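Local coordinates for protein sucrose 6(F)-phosphate phosphorylase (PDB 6S9V) that is a bacterial sugar phosphorylase built on the TIM-barrel catalytic domain of the alpha-amylase family, at residues I107-F112 with S154-E159. Residues are numbered along the deposited sequence; the frame is centred on the assembly and turned at random.
Sequences IYFQDF and STFKIE
Phe109 and Phe156 meet through different first torsions: the helical Phe109 sets CG anti to its own amide nitrogen (chi1 -165°), which swings the ring out from the helix, whereas Phe156 on the strand sets CG anti to its carbonyl carbon (chi1 -61°) and presents a ring face to the helix. The result is a T-shaped stack. The far edge of the Phe109 ring, atoms CE2 and CZ, points at the face of Phe156, with centroids 5.0 Å apart and planes inclined at 72°. The CE2-CZ edge sits across the middle of that face: Phe109 CZ stands over one side, 3.8 Å from Phe156 CD2, and Phe109 CE2 over the other, 4.0 Å from Phe156 CE1.

One helical turn further on, Phe112 meets Ile158, where the chain has left the strand. The methyl CD1 of Ile158 lies over one face of the Phe112 ring, 4.2 Å from Phe112 CE2, and also packs 3.9 Å from the backbone oxygen Phe112 O. No hydrogen bond spans the two segments; the four touching side chains are buried and make an apolar seam.

Phe125 adds a second edge-to-face partner for Phe109, and Leu113, later in the same helix, packs on both Phe156 and Ile158. Helix 107-115 thus lies against the hairpin of strands 153-157 and 164-168, with Val167 of the second strand touching Phe112 and Phe156, while Ile180 of strand 179-181 touches Phe109 and Phe156, all in the excursion that the chain makes between barrel strands 92-97 and 207-210, the position of domain B in alpha-amylase-family enzymes.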
# COMPACT_ATOMS: atom_id res chain seq x y z
N ILE A 107 -16.64 20.49 -1.02
CA ILE A 107 -17.14 21.83 -1.31
C ILE A 107 -16.62 22.29 -2.66
O ILE A 107 -17.33 22.95 -3.43
CB ILE A 107 -16.75 22.80 -0.18
CG1 ILE A 107 -17.43 24.16 -0.40
CG2 ILE A 107 -15.22 22.96 -0.10
CD1 ILE A 107 -17.20 25.16 0.72
N TYR A 108 -15.39 21.90 -3.00
CA TYR A 108 -14.78 22.37 -4.24
C TYR A 108 -15.60 21.91 -5.44
O TYR A 108 -15.95 22.71 -6.32
CB TYR A 108 -13.35 21.83 -4.35
CG TYR A 108 -12.55 22.03 -3.08
CD1 TYR A 108 -12.16 23.29 -2.67
CD2 TYR A 108 -12.24 20.94 -2.27
CE1 TYR A 108 -11.45 23.46 -1.50
CE2 TYR A 108 -11.54 21.11 -1.09
CZ TYR A 108 -11.14 22.37 -0.72
OH TYR A 108 -10.44 22.55 0.45
N PHE A 109 -15.95 20.63 -5.49
CA PHE A 109 -16.70 20.13 -6.63
C PHE A 109 -18.18 20.48 -6.57
O PHE A 109 -18.79 20.72 -7.62
CB PHE A 109 -16.54 18.62 -6.77
CG PHE A 109 -16.98 18.12 -8.11
CD1 PHE A 109 -16.21 18.35 -9.24
CD2 PHE A 109 -18.18 17.45 -8.26
CE1 PHE A 109 -16.62 17.92 -10.48
CE2 PHE A 109 -18.59 17.00 -9.49
CZ PHE A 109 -17.81 17.23 -10.60
N GLN A 110 -18.78 20.51 -5.38
CA GLN A 110 -20.18 20.90 -5.31
C GLN A 110 -20.37 22.36 -5.72
O GLN A 110 -21.39 22.70 -6.34
CB GLN A 110 -20.76 20.63 -3.91
CG GLN A 110 -20.92 19.13 -3.66
CD GLN A 110 -21.72 18.79 -2.42
OE1 GLN A 110 -22.67 18.01 -2.49
NE2 GLN A 110 -21.35 19.38 -1.29
N ASP A 111 -19.42 23.22 -5.38
CA ASP A 111 -19.49 24.61 -5.85
C ASP A 111 -19.41 24.66 -7.36
O ASP A 111 -20.16 25.39 -8.01
CB ASP A 111 -18.36 25.43 -5.21
CG ASP A 111 -18.54 26.92 -5.41
OD1 ASP A 111 -19.33 27.52 -4.65
OD2 ASP A 111 -17.88 27.49 -6.30
N PHE A 112 -18.52 23.85 -7.95
CA PHE A 112 -18.39 23.78 -9.39
C PHE A 112 -19.68 23.29 -10.05
O PHE A 112 -20.11 23.84 -11.07
CB PHE A 112 -17.23 22.86 -9.77
CG PHE A 112 -17.18 22.54 -11.23
CD1 PHE A 112 -16.83 23.51 -12.15
CD2 PHE A 112 -17.50 21.28 -11.69
CE1 PHE A 112 -16.79 23.22 -13.50
CE2 PHE A 112 -17.47 20.98 -13.04
CZ PHE A 112 -17.11 21.96 -13.94
N SER A 154 -16.86 11.24 -16.32
CA SER A 154 -18.23 11.19 -15.85
C SER A 154 -18.92 12.49 -16.23
O SER A 154 -18.29 13.55 -16.34
CB SER A 154 -18.30 11.00 -14.32
OG SER A 154 -17.78 9.74 -13.93
N THR A 155 -20.24 12.41 -16.39
CA THR A 155 -21.07 13.54 -16.82
C THR A 155 -21.89 14.06 -15.65
O THR A 155 -22.50 13.28 -14.91
CB THR A 155 -21.99 13.12 -17.96
OG1 THR A 155 -21.20 12.60 -19.04
CG2 THR A 155 -22.82 14.30 -18.46
N PHE A 156 -21.89 15.38 -15.48
CA PHE A 156 -22.62 16.03 -14.41
C PHE A 156 -23.43 17.18 -14.98
O PHE A 156 -23.11 17.73 -16.04
CB PHE A 156 -21.69 16.55 -13.31
CG PHE A 156 -20.89 15.47 -12.65
CD1 PHE A 156 -21.37 14.82 -11.53
CD2 PHE A 156 -19.64 15.12 -13.15
CE1 PHE A 156 -20.63 13.83 -10.92
CE2 PHE A 156 -18.90 14.13 -12.54
CZ PHE A 156 -19.39 13.49 -11.43
N LYS A 157 -24.49 17.55 -14.26
CA LYS A 157 -25.37 18.64 -14.65
C LYS A 157 -24.96 19.88 -13.87
O LYS A 157 -24.89 19.85 -12.64
CB LYS A 157 -26.82 18.28 -14.35
CG LYS A 157 -27.84 19.35 -14.73
CD LYS A 157 -29.22 18.99 -14.17
CE LYS A 157 -30.29 19.99 -14.61
NZ LYS A 157 -31.64 19.60 -14.13
N ILE A 158 -24.67 20.96 -14.59
CA ILE A 158 -24.37 22.23 -13.94
C ILE A 158 -25.70 22.89 -13.58
O ILE A 158 -26.56 23.09 -14.44
CB ILE A 158 -23.52 23.14 -14.85
CG1 ILE A 158 -22.25 22.42 -15.29
CG2 ILE A 158 -23.17 24.43 -14.12
CD1 ILE A 158 -21.41 21.87 -14.13
N GLU A 159 -25.87 23.21 -12.30
CA GLU A 159 -27.18 23.64 -11.82
C GLU A 159 -27.59 24.96 -12.45
O GLU A 159 -28.70 25.09 -12.98
CB GLU A 159 -27.16 23.73 -10.29
CG GLU A 159 -28.53 23.85 -9.64
CD GLU A 159 -28.87 25.27 -9.21
OE1 GLU A 159 -27.95 26.06 -8.95
OE2 GLU A 159 -30.08 25.59 -9.14